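Side-chain contacts in cyclopropane mycolic acid synthase MmaA2 (Mycobacterium tuberculosis, PDB 1TPY), which transfers a methylene group from S-adenosyl-L-methionine to a double bond of alpha mycolic acids, forming the distal cis cyclopropane ring, and also serves in making cis-cyclopropanated methoxymycolates: residues A[197-202]-A[263-268]; A[185-190]-A[269-274]; A[37-42]-A[49-54]; A[209-214]-A[281-286]. All coordinates share one frame; numbering follows the deposited sequence.

Contact 1. Residues A[197-202]-A[263-268]; sequences TEIFPG and MKYLTG. With 16A (cetyl-trimethyl-ammonium), chain D.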
# COMPACT_ATOMS: atom_id res chain seq x y z
N THR A 197 -7.64 -14.73 7.55
CA THR A 197 -7.04 -15.92 8.13
C THR A 197 -5.80 -16.44 7.41
O THR A 197 -4.84 -16.86 8.06
CB THR A 197 -8.09 -17.07 8.20
OG1 THR A 197 -9.17 -16.67 9.06
CG2 THR A 197 -7.47 -18.35 8.73
N GLU A 198 -5.80 -16.41 6.08
CA GLU A 198 -4.66 -16.94 5.33
C GLU A 198 -3.85 -15.95 4.52
O GLU A 198 -2.78 -16.29 4.01
CB GLU A 198 -5.15 -18.05 4.38
CG GLU A 198 -6.12 -19.05 5.00
CD GLU A 198 -6.47 -20.19 4.05
OE1 GLU A 198 -7.59 -20.74 4.16
OE2 GLU A 198 -5.62 -20.54 3.20
N ILE A 199 -4.33 -14.71 4.39
CA ILE A 199 -3.62 -13.73 3.57
C ILE A 199 -3.11 -12.51 4.31
O ILE A 199 -1.91 -12.23 4.32
CB ILE A 199 -4.52 -13.25 2.40
CG1 ILE A 199 -5.15 -14.46 1.69
CG2 ILE A 199 -3.71 -12.42 1.42
CD1 ILE A 199 -4.12 -15.44 1.11
N PHE A 200 -4.02 -11.76 4.92
CA PHE A 200 -3.67 -10.55 5.65
C PHE A 200 -4.16 -10.53 7.08
O PHE A 200 -5.08 -9.78 7.41
CB PHE A 200 -4.21 -9.32 4.92
CG PHE A 200 -3.62 -9.10 3.57
CD1 PHE A 200 -4.44 -9.05 2.44
CD2 PHE A 200 -2.25 -8.95 3.41
CE1 PHE A 200 -3.89 -8.84 1.17
CE2 PHE A 200 -1.69 -8.73 2.15
CZ PHE A 200 -2.52 -8.68 1.03
N PRO A 201 -3.58 -11.35 7.96
CA PRO A 201 -4.05 -11.32 9.34
C PRO A 201 -3.91 -9.89 9.85
O PRO A 201 -2.95 -9.19 9.49
CB PRO A 201 -3.09 -12.27 10.05
CG PRO A 201 -2.76 -13.27 8.98
CD PRO A 201 -2.57 -12.40 7.75
N GLY A 202 -4.86 -9.44 10.66
CA GLY A 202 -4.80 -8.08 11.18
C GLY A 202 -5.26 -7.04 10.18
O GLY A 202 -5.39 -5.87 10.51
N MET A 263 -3.76 -17.59 -5.70
CA MET A 263 -4.63 -17.46 -6.86
C MET A 263 -6.05 -17.20 -6.36
O MET A 263 -6.79 -16.40 -6.93
CB MET A 263 -4.62 -18.72 -7.72
CG MET A 263 -3.33 -18.95 -8.50
SD MET A 263 -2.86 -17.51 -9.50
CE MET A 263 -4.21 -17.51 -10.70
N LYS A 264 -6.42 -17.87 -5.28
CA LYS A 264 -7.74 -17.71 -4.69
C LYS A 264 -7.87 -16.28 -4.16
O LYS A 264 -8.91 -15.63 -4.33
CB LYS A 264 -7.93 -18.70 -3.53
CG LYS A 264 -9.26 -18.57 -2.79
CD LYS A 264 -9.37 -19.60 -1.68
CE LYS A 264 -10.62 -19.39 -0.82
NZ LYS A 264 -10.76 -20.45 0.23
N TYR A 265 -6.81 -15.78 -3.54
CA TYR A 265 -6.82 -14.43 -3.00
C TYR A 265 -6.82 -13.38 -4.10
O TYR A 265 -7.62 -12.45 -4.07
CB TYR A 265 -5.62 -14.25 -2.04
CG TYR A 265 -4.81 -12.97 -2.17
CD1 TYR A 265 -5.42 -11.71 -2.14
CD2 TYR A 265 -3.42 -13.02 -2.26
CE1 TYR A 265 -4.66 -10.54 -2.21
CE2 TYR A 265 -2.65 -11.86 -2.32
CZ TYR A 265 -3.27 -10.62 -2.30
OH TYR A 265 -2.51 -9.48 -2.37
N LEU A 266 -5.94 -13.53 -5.09
CA LEU A 266 -5.88 -12.55 -6.16
C LEU A 266 -7.17 -12.45 -6.98
O LEU A 266 -7.68 -11.36 -7.19
CB LEU A 266 -4.69 -12.85 -7.09
CG LEU A 266 -3.29 -12.80 -6.45
CD1 LEU A 266 -2.27 -13.18 -7.51
CD2 LEU A 266 -2.99 -11.41 -5.90
N THR A 267 -7.69 -13.59 -7.43
CA THR A 267 -8.91 -13.59 -8.22
C THR A 267 -10.12 -13.18 -7.38
O THR A 267 -11.01 -12.50 -7.87
CB THR A 267 -9.18 -14.97 -8.86
OG1 THR A 267 -9.19 -15.98 -7.84
CG2 THR A 267 -8.11 -15.31 -9.88
N GLY A 268 -10.13 -13.59 -6.12
CA GLY A 268 -11.24 -13.22 -5.26
C GLY A 268 -11.35 -11.71 -5.09
O GLY A 268 -12.43 -11.14 -5.23
C1 16A D . -4.77 -6.65 -3.41
C2 16A D . -5.34 -6.77 -2.00
C3 16A D . -6.85 -6.52 -2.01
C4 16A D . -7.55 -6.64 -0.66
C5 16A D . -9.05 -6.37 -0.84
C6 16A D . -9.90 -6.44 0.44
C7 16A D . -10.01 -7.80 1.18
C8 16A D . -10.44 -7.78 2.67
C9 16A D . -9.67 -6.83 3.62
C10 16A D . -8.17 -7.13 3.82
C11 16A D . -7.31 -5.96 4.36
C12 16A D . -5.79 -6.10 4.16
C13 16A D . -5.29 -5.26 2.98
C14 16A D . -3.81 -5.48 2.72
C15 16A D . -3.47 -4.82 1.37
C16 16A D . -2.01 -5.16 1.02
N1 16A D . -1.25 -4.76 -0.24
C17 16A D . -0.00 -5.13 -0.58
C18 16A D . -2.05 -5.10 -1.48
C19 16A D . -1.13 -3.26 -0.27
O HOH W 1 -8.11 -21.85 1.49
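Tyr265 reaches from helix 256-275 into the angle made by Ile199 and Phe200, and each part of its side chain finds a different neighbour. Tyr265 CB rests against Ile199 CD1 at 3.7 Å. The ring beyond is roofed on one face by Ile199 CG2, 3.7 Å from the centroid and only 11° off the ring normal, a CH-pi contact. With Ile199 CG1 beside its own backbone N (chi1 -48°), CG2 is left anti to that N and directed over the tyrosine. Farther out, Tyr265 CE1 lies 3.9 Å from Phe200 CE1, within an offset edge-to-face pair whose planes stand at 83°, the phenylalanine giving its edge. Phe200, just past helix 186-199, and Tyr265 on helix 256-275 line the pocket of this S-adenosylmethionine-dependent methyltransferase in which cetyl-trimethyl-ammonium is bound, its long tail probably taking a place suited to an acyl chain. Tyr265 meets the ligand along a ring edge, C2 lying in the ring plane. Phe200 instead offers a whole face, with ligand C14 over its centre, while Ile199 CG2 sits near the rim of the opposite face. At the tip, Tyr265 OH comes 3.5 Å from Phe200 CZ and is hydrogen-bonded to the hydroxyl of Tyr33, a residue that binds S-adenosylmethionine. On the exposed flank, a water donates to Glu198 OE1 at 2.9 Å and accepts from Lys264 NZ at 3.3 Å, bridging two opposite charges.

Contact 2. Residues A[185-190]-A[269-274]; sequences TLWLAR and CAKLFR. With 16A (cetyl-trimethyl-ammonium), chain D.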
# COMPACT_ATOMS: atom_id res chain seq x y z
N THR A 185 -23.45 -11.69 0.64
CA THR A 185 -23.51 -13.12 0.36
C THR A 185 -22.62 -13.95 1.28
O THR A 185 -21.68 -13.44 1.88
CB THR A 185 -23.08 -13.40 -1.08
OG1 THR A 185 -21.69 -13.10 -1.23
CG2 THR A 185 -23.90 -12.54 -2.05
N LEU A 186 -22.93 -15.23 1.37
CA LEU A 186 -22.14 -16.13 2.20
C LEU A 186 -20.72 -16.18 1.65
O LEU A 186 -19.76 -16.24 2.41
CB LEU A 186 -22.76 -17.53 2.21
CG LEU A 186 -23.56 -17.84 3.48
CD1 LEU A 186 -24.62 -16.77 3.71
CD2 LEU A 186 -24.20 -19.22 3.36
N TRP A 187 -20.60 -16.14 0.32
CA TRP A 187 -19.29 -16.17 -0.30
C TRP A 187 -18.46 -14.97 0.16
O TRP A 187 -17.28 -15.12 0.44
CB TRP A 187 -19.40 -16.15 -1.83
CG TRP A 187 -18.06 -15.94 -2.47
CD1 TRP A 187 -17.08 -16.88 -2.67
CD2 TRP A 187 -17.49 -14.69 -2.87
NE1 TRP A 187 -15.94 -16.29 -3.16
CE2 TRP A 187 -16.17 -14.94 -3.29
CE3 TRP A 187 -17.98 -13.37 -2.90
CZ2 TRP A 187 -15.32 -13.93 -3.75
CZ3 TRP A 187 -17.13 -12.36 -3.36
CH2 TRP A 187 -15.82 -12.65 -3.77
N LEU A 188 -19.09 -13.80 0.21
CA LEU A 188 -18.39 -12.59 0.63
C LEU A 188 -17.82 -12.73 2.03
O LEU A 188 -16.62 -12.51 2.25
CB LEU A 188 -19.33 -11.37 0.61
CG LEU A 188 -18.72 -10.08 1.16
CD1 LEU A 188 -17.56 -9.64 0.29
CD2 LEU A 188 -19.78 -8.98 1.21
N ALA A 189 -18.67 -13.07 2.98
CA ALA A 189 -18.24 -13.23 4.36
C ALA A 189 -17.14 -14.28 4.41
O ALA A 189 -16.12 -14.10 5.06
CB ALA A 189 -19.42 -13.65 5.23
N ARG A 190 -17.37 -15.39 3.71
CA ARG A 190 -16.41 -16.48 3.67
C ARG A 190 -15.07 -16.04 3.09
O ARG A 190 -14.01 -16.36 3.63
CB ARG A 190 -16.99 -17.62 2.83
CG ARG A 190 -16.31 -18.96 3.00
CD ARG A 190 -17.04 -19.98 2.16
NE ARG A 190 -18.48 -19.93 2.38
CZ ARG A 190 -19.38 -20.53 1.62
NH1 ARG A 190 -18.99 -21.24 0.56
NH2 ARG A 190 -20.67 -20.43 1.90
N CYS A 269 -10.22 -11.07 -4.79
CA CYS A 269 -10.21 -9.62 -4.61
C CYS A 269 -10.58 -8.89 -5.88
O CYS A 269 -11.24 -7.85 -5.84
CB CYS A 269 -8.83 -9.16 -4.12
SG CYS A 269 -8.43 -9.74 -2.46
N ALA A 270 -10.17 -9.43 -7.03
CA ALA A 270 -10.50 -8.83 -8.31
C ALA A 270 -12.02 -8.74 -8.44
O ALA A 270 -12.55 -7.78 -9.01
CB ALA A 270 -9.91 -9.66 -9.46
N LYS A 271 -12.72 -9.73 -7.91
CA LYS A 271 -14.18 -9.73 -7.97
C LYS A 271 -14.72 -8.64 -7.04
O LYS A 271 -15.66 -7.91 -7.39
CB LYS A 271 -14.75 -11.10 -7.57
CG LYS A 271 -16.28 -11.13 -7.53
CD LYS A 271 -16.82 -12.50 -7.15
CE LYS A 271 -18.33 -12.45 -6.95
NZ LYS A 271 -18.94 -13.81 -6.85
N LEU A 272 -14.14 -8.53 -5.86
CA LEU A 272 -14.57 -7.51 -4.91
C LEU A 272 -14.59 -6.11 -5.54
O LEU A 272 -15.59 -5.40 -5.44
CB LEU A 272 -13.68 -7.51 -3.67
CG LEU A 272 -13.77 -8.78 -2.81
CD1 LEU A 272 -12.94 -8.60 -1.55
CD2 LEU A 272 -15.24 -9.07 -2.46
N PHE A 273 -13.50 -5.73 -6.21
CA PHE A 273 -13.44 -4.41 -6.84
C PHE A 273 -14.32 -4.34 -8.08
O PHE A 273 -14.94 -3.31 -8.35
CB PHE A 273 -11.99 -4.05 -7.23
CG PHE A 273 -11.09 -3.81 -6.06
CD1 PHE A 273 -10.33 -4.85 -5.51
CD2 PHE A 273 -11.02 -2.55 -5.46
CE1 PHE A 273 -9.53 -4.64 -4.40
CE2 PHE A 273 -10.23 -2.33 -4.35
CZ PHE A 273 -9.48 -3.38 -3.81
N ARG A 274 -14.37 -5.44 -8.83
CA ARG A 274 -15.17 -5.48 -10.04
C ARG A 274 -16.64 -5.27 -9.70
O ARG A 274 -17.34 -4.48 -10.34
CB ARG A 274 -14.98 -6.83 -10.74
CG ARG A 274 -15.58 -6.88 -12.13
CD ARG A 274 -15.40 -8.25 -12.76
NE ARG A 274 -14.00 -8.62 -12.85
CZ ARG A 274 -13.47 -9.71 -12.29
NH1 ARG A 274 -12.17 -9.96 -12.44
NH2 ARG A 274 -14.23 -10.54 -11.58
C1 16A D . -4.77 -6.65 -3.41
C2 16A D . -5.34 -6.77 -2.00
C3 16A D . -6.85 -6.52 -2.01
C4 16A D . -7.55 -6.64 -0.66
C5 16A D . -9.05 -6.37 -0.84
C6 16A D . -9.90 -6.44 0.44
C7 16A D . -10.01 -7.80 1.18
C8 16A D . -10.44 -7.78 2.67
C9 16A D . -9.67 -6.83 3.62
C10 16A D . -8.17 -7.13 3.82
C11 16A D . -7.31 -5.96 4.36
C12 16A D . -5.79 -6.10 4.16
C13 16A D . -5.29 -5.26 2.98
C14 16A D . -3.81 -5.48 2.72
C15 16A D . -3.47 -4.82 1.37
C16 16A D . -2.01 -5.16 1.02
N1 16A D . -1.25 -4.76 -0.24
C17 16A D . -0.00 -5.13 -0.58
C18 16A D . -2.05 -5.10 -1.48
C19 16A D . -1.13 -3.26 -0.27
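Trp187, Leu272 and Lys271 join the first turns of helix 186-199 to helix 256-275, two of the helices around the pocket that holds cetyl-trimethyl-ammonium. The short helical segments are 11.9 Å apart at closest approach, with their directions 124° apart, a separation bridged by long side chains. Lys271 does so by running fully extended over one face of the indole, the two side chains sliding past each other in opposite directions. Lys271 CD touches Trp187 CH2 at 3.5 Å, and Lys271 NZ stands 4.2 Å from the centroid of the six-membered ring of Trp187, 15° off the normal, a cation-pi contact. Trp187 presents this ring because CG is anti to the backbone N (chi1 170°). Leu272 uses its two methyl branches differently. Leu272 CD2 touches Leu188 CD1 at 3.6 Å and also reaches Trp187 CH2, the two partners lying at about a right angle around the methyl, while CD1 turns to the pocket and approaches the tail of cetyl-trimethyl-ammonium. Thr185 caps the start of the first helix, its OG1 accepting from Leu188 N. One turn before Phe273, Cys269, assigned to the active site by analogy with relatives, faces away from the helix pairing, and its SG lies 3.6 Å from C3 of the bound detergent.

Contact 3. Residues A[37-42]-A[49-54]; sequences HFERED and QIAKID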
# COMPACT_ATOMS: atom_id res chain seq x y z
N HIS A 37 -2.27 2.43 -11.85
CA HIS A 37 -3.11 3.47 -12.45
C HIS A 37 -2.91 3.50 -13.96
O HIS A 37 -2.00 4.16 -14.46
CB HIS A 37 -2.77 4.83 -11.86
CG HIS A 37 -3.69 5.92 -12.31
ND1 HIS A 37 -5.06 5.86 -12.13
CD2 HIS A 37 -3.45 7.12 -12.90
CE1 HIS A 37 -5.61 6.96 -12.60
NE2 HIS A 37 -4.66 7.74 -13.07
N PHE A 38 -3.78 2.80 -14.68
CA PHE A 38 -3.70 2.71 -16.14
C PHE A 38 -4.22 3.96 -16.84
O PHE A 38 -5.40 4.06 -17.16
CB PHE A 38 -4.46 1.47 -16.63
CG PHE A 38 -3.96 0.19 -16.02
CD1 PHE A 38 -4.29 -0.16 -14.71
CD2 PHE A 38 -3.09 -0.64 -16.74
CE1 PHE A 38 -3.77 -1.31 -14.12
CE2 PHE A 38 -2.57 -1.79 -16.16
CZ PHE A 38 -2.90 -2.13 -14.85
N GLU A 39 -3.31 4.90 -17.10
CA GLU A 39 -3.64 6.16 -17.76
C GLU A 39 -3.84 5.98 -19.26
O GLU A 39 -4.59 6.74 -19.87
CB GLU A 39 -2.56 7.19 -17.47
CG GLU A 39 -2.52 7.56 -16.01
CD GLU A 39 -1.40 8.51 -15.66
OE1 GLU A 39 -1.34 8.92 -14.48
OE2 GLU A 39 -0.58 8.84 -16.55
N ARG A 40 -3.16 5.01 -19.84
CA ARG A 40 -3.32 4.70 -21.26
C ARG A 40 -3.84 3.27 -21.29
O ARG A 40 -3.25 2.37 -20.69
CB ARG A 40 -2.00 4.76 -22.02
CG ARG A 40 -1.34 6.12 -22.09
CD ARG A 40 -0.35 6.12 -23.24
NE ARG A 40 0.20 4.79 -23.47
CZ ARG A 40 1.07 4.18 -22.68
NH1 ARG A 40 1.52 4.79 -21.59
NH2 ARG A 40 1.48 2.95 -22.97
N GLU A 41 -4.94 3.06 -22.00
CA GLU A 41 -5.56 1.74 -22.10
C GLU A 41 -4.58 0.57 -22.28
O GLU A 41 -4.71 -0.46 -21.62
CB GLU A 41 -6.58 1.74 -23.25
CG GLU A 41 -7.39 0.45 -23.36
CD GLU A 41 -8.28 0.22 -22.15
OE1 GLU A 41 -7.77 0.23 -21.01
OE2 GLU A 41 -9.50 0.01 -22.35
N ASP A 42 -3.60 0.73 -23.17
CA ASP A 42 -2.63 -0.33 -23.43
C ASP A 42 -1.35 -0.26 -22.60
O ASP A 42 -0.33 -0.87 -22.94
CB ASP A 42 -2.25 -0.32 -24.92
CG ASP A 42 -1.65 1.00 -25.35
OD1 ASP A 42 -1.22 1.10 -26.52
OD2 ASP A 42 -1.61 1.94 -24.53
N GLN A 49 2.10 1.09 -12.77
CA GLN A 49 2.55 1.19 -11.39
C GLN A 49 3.35 2.48 -11.22
O GLN A 49 3.20 3.19 -10.23
CB GLN A 49 3.38 -0.03 -11.00
CG GLN A 49 2.55 -1.30 -10.85
CD GLN A 49 1.56 -1.24 -9.69
OE1 GLN A 49 1.23 -0.16 -9.19
NE2 GLN A 49 1.06 -2.39 -9.28
N ILE A 50 4.21 2.77 -12.19
CA ILE A 50 5.01 3.99 -12.16
C ILE A 50 4.06 5.18 -12.22
O ILE A 50 4.28 6.20 -11.56
CB ILE A 50 5.97 4.06 -13.37
CG1 ILE A 50 7.00 2.93 -13.29
CG2 ILE A 50 6.65 5.42 -13.41
CD1 ILE A 50 7.89 3.01 -12.06
N ALA A 51 2.99 5.04 -13.00
CA ALA A 51 2.01 6.11 -13.11
C ALA A 51 1.36 6.36 -11.75
O ALA A 51 1.22 7.51 -11.32
CB ALA A 51 0.94 5.75 -14.14
N LYS A 52 0.98 5.29 -11.06
CA LYS A 52 0.36 5.43 -9.74
C LYS A 52 1.35 6.11 -8.78
O LYS A 52 0.96 6.95 -7.97
CB LYS A 52 -0.06 4.06 -9.20
CG LYS A 52 -0.50 4.05 -7.74
CD LYS A 52 0.68 3.90 -6.78
CE LYS A 52 1.44 2.59 -7.02
NZ LYS A 52 0.58 1.37 -6.89
N ILE A 53 2.62 5.74 -8.87
CA ILE A 53 3.66 6.32 -8.02
C ILE A 53 3.70 7.83 -8.23
O ILE A 53 3.55 8.60 -7.29
CB ILE A 53 5.05 5.73 -8.36
CG1 ILE A 53 5.05 4.22 -8.16
CG2 ILE A 53 6.12 6.41 -7.53
CD1 ILE A 53 4.66 3.79 -6.77
N ASP A 54 3.92 8.23 -9.48
CA ASP A 54 3.97 9.65 -9.83
C ASP A 54 2.70 10.38 -9.43
O ASP A 54 2.74 11.55 -9.03
CB ASP A 54 4.21 9.82 -11.33
CG ASP A 54 5.56 9.32 -11.77
OD1 ASP A 54 6.41 9.03 -10.90
OD2 ASP A 54 5.78 9.21 -13.00
O HOH W 2 0.66 9.41 -13.22
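Ala51 and Lys52 of helix 45-57 carry this contact, facing His37 and Glu39 of the loop that leads into the same helix. Gln49, a turn before Ile53, has its CB pointing away from the loop. Its OE1 accepts a 2.8 Å hydrogen bond from Lys52 NZ, the donor tilted 18° from the carbonyl plane, and its NE2 is bonded to Ser34 O. Ala51 follows, its CB directed toward the loop, 3.4 Å from His37 O and 3.9 Å from Glu39 OE1. Glu39 reaches it with an extended chain, and the same OE1 lies in the plane of the His37 ring at its edge. A water donates to Ala51 O at 2.7 Å and sits beside Glu39 OE1 as well, though the very short separation there makes the details of that bridge doubtful. At Lys52 the backbones come closest, its CA 4.8 Å from that of His37. Lys52 CB packs on His37 N at 3.8 Å, and the methylene of His37 lies against the helix backbone, with CB 3.8 Å from Lys52 CA. Beyond CB the lysine turns from the loop, folding at each later torsion (chi2 -86°, chi3 -60°), which brings NZ back to Gln49 and to Ser34 OG and Cys35 O. Three oxygen partners thus grip a buried ammonium group; at its nearest, the Lys52 side chain is about 5 Å from the bound S-adenosylhomocysteine. They would tend to stabilise its positive charge and to hold in place Ser34, which itself binds S-adenosylmethionine.

Contact 4. Residues A[209-214]-A[281-286]; sequences EMVEEQ and NQFTLA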
# COMPACT_ATOMS: atom_id res chain seq x y z
N GLU A 209 -15.41 7.33 5.42
CA GLU A 209 -15.70 8.27 6.50
C GLU A 209 -14.71 8.13 7.66
O GLU A 209 -14.41 9.12 8.32
CB GLU A 209 -17.14 8.08 7.01
CG GLU A 209 -17.48 6.65 7.40
CD GLU A 209 -18.93 6.50 7.80
OE1 GLU A 209 -19.77 7.27 7.29
OE2 GLU A 209 -19.24 5.60 8.60
N MET A 210 -14.20 6.93 7.89
CA MET A 210 -13.24 6.72 8.97
C MET A 210 -11.97 7.52 8.73
O MET A 210 -11.45 8.16 9.64
CB MET A 210 -12.88 5.24 9.10
CG MET A 210 -13.91 4.40 9.85
SD MET A 210 -13.47 2.63 9.81
CE MET A 210 -11.83 2.73 10.47
N VAL A 211 -11.46 7.48 7.49
CA VAL A 211 -10.26 8.23 7.12
C VAL A 211 -10.51 9.73 7.25
O VAL A 211 -9.72 10.45 7.85
CB VAL A 211 -9.83 7.93 5.67
CG1 VAL A 211 -8.65 8.82 5.28
CG2 VAL A 211 -9.45 6.46 5.53
N GLU A 212 -11.63 10.19 6.69
CA GLU A 212 -11.98 11.61 6.74
C GLU A 212 -12.13 12.12 8.17
O GLU A 212 -11.49 13.09 8.56
CB GLU A 212 -13.30 11.87 6.00
CG GLU A 212 -13.31 11.43 4.55
CD GLU A 212 -14.65 11.71 3.88
OE1 GLU A 212 -15.70 11.35 4.46
OE2 GLU A 212 -14.65 12.28 2.78
N GLU A 213 -12.98 11.45 8.94
CA GLU A 213 -13.23 11.84 10.31
C GLU A 213 -12.00 11.81 11.21
O GLU A 213 -11.72 12.78 11.90
CB GLU A 213 -14.33 10.95 10.90
CG GLU A 213 -15.67 11.09 10.19
CD GLU A 213 -16.73 10.20 10.79
OE1 GLU A 213 -16.43 9.49 11.77
OE2 GLU A 213 -17.87 10.21 10.28
N GLN A 214 -11.27 10.70 11.19
CA GLN A 214 -10.07 10.57 12.01
C GLN A 214 -8.98 11.57 11.64
O GLN A 214 -8.35 12.16 12.50
CB GLN A 214 -9.50 9.15 11.90
CG GLN A 214 -10.36 8.07 12.56
CD GLN A 214 -10.34 8.12 14.08
OE1 GLN A 214 -10.83 7.21 14.74
NE2 GLN A 214 -9.77 9.20 14.64
N ASN A 281 -8.68 4.39 -2.55
CA ASN A 281 -8.60 5.84 -2.67
C ASN A 281 -7.29 6.49 -2.27
O ASN A 281 -6.55 5.99 -1.43
CB ASN A 281 -9.71 6.48 -1.82
CG ASN A 281 -11.10 6.22 -2.37
OD1 ASN A 281 -11.78 5.28 -1.97
ND2 ASN A 281 -11.52 7.06 -3.30
N GLN A 282 -7.02 7.64 -2.90
CA GLN A 282 -5.85 8.43 -2.57
C GLN A 282 -6.36 9.69 -1.87
O GLN A 282 -7.09 10.50 -2.46
CB GLN A 282 -5.05 8.80 -3.83
CG GLN A 282 -4.24 7.64 -4.39
CD GLN A 282 -3.14 8.07 -5.34
OE1 GLN A 282 -2.27 7.27 -5.70
NE2 GLN A 282 -3.16 9.33 -5.74
N PHE A 283 -5.99 9.83 -0.61
CA PHE A 283 -6.41 10.99 0.18
C PHE A 283 -5.27 11.99 0.32
O PHE A 283 -4.23 11.68 0.91
CB PHE A 283 -6.85 10.57 1.57
CG PHE A 283 -8.03 9.64 1.60
CD1 PHE A 283 -7.86 8.28 1.44
CD2 PHE A 283 -9.31 10.14 1.85
CE1 PHE A 283 -8.94 7.41 1.52
CE2 PHE A 283 -10.40 9.27 1.94
CZ PHE A 283 -10.22 7.91 1.78
N THR A 284 -5.47 13.18 -0.22
CA THR A 284 -4.46 14.22 -0.11
C THR A 284 -4.81 15.00 1.14
O THR A 284 -5.76 15.78 1.15
CB THR A 284 -4.47 15.14 -1.34
OG1 THR A 284 -4.20 14.37 -2.51
CG2 THR A 284 -3.41 16.22 -1.20
N LEU A 285 -4.04 14.78 2.21
CA LEU A 285 -4.25 15.42 3.50
C LEU A 285 -3.21 16.49 3.81
O LEU A 285 -2.01 16.20 3.91
CB LEU A 285 -4.24 14.35 4.60
CG LEU A 285 -5.29 13.26 4.39
CD1 LEU A 285 -4.98 12.06 5.26
CD2 LEU A 285 -6.66 13.82 4.71
N ALA A 286 -3.67 17.72 3.98
CA ALA A 286 -2.80 18.85 4.26
C ALA A 286 -2.98 19.38 5.68
O ALA A 286 -4.10 19.46 6.18
CB ALA A 286 -3.06 19.96 3.24
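Val211 on helix 208-218 and Phe283 on strand 278-286 mark the closest approach of the two backbones, their CA atoms 8.4 Å apart, a spacing that leaves room for one layer of side chains between helix and strand. The valine and the phenylalanine come from opposite directions and meet in a single CH-pi contact. Val211 CG1 stands almost exactly over the middle of the ring, 3.6 Å from the Phe283 centroid and 6° off the normal, so that all six ring carbons lie at similar distances from this methyl; the nearest is Phe283 CD2 at 3.7 Å. The Val211 methyl is placed there by CG1 being anti to the backbone N (chi1 175°). The other methyl, CG2, is displaced toward the far rim, 4.1 Å from Phe283 CZ, and Val211 CB also leans on that rim, 3.9 Å from the same atom. The aliphatic part of Glu212 adds a looser touch, approaching obliquely, its CG 4.5 Å from Phe283 CE2. No hydrogen bond crosses here; the pairing is apolar and buried. Around it the same layer is continued by Leu222 of the neighbouring strand, which touches both Glu212 and Phe283, and by Leu166 of strand 163-171, on which Val211 packs. Strand 278-286 is antiparallel and inserted between strands 163-171 and 221-227, giving the order 3-2-1-4-5-7-6 that identifies the Rossmann-like fold of class I S-adenosylmethionine-dependent methyltransferases, and this contact is the packing of one of its helices on the face of that sheet.

How the contacts relate
From the N terminus, contact 3 closes first, a short turn of chain tying the loop after helix 20-24 to helix 45-57 before any other contact opens. Contact 2 then opens at the start of helix 186-199 and contact 1 at its end. Helix 256-275 closes them in reverse order, so contact 1 is nested inside contact 2; they touch through Gly268 and Trp187, and both border the bound detergent. Contact 4 opens on the next helix, 208-218, and closes on the last strand, crossing both. It packs helix 208-218 on the last strand of the sheet, where Gln282 packs beside Lys52 of contact 3.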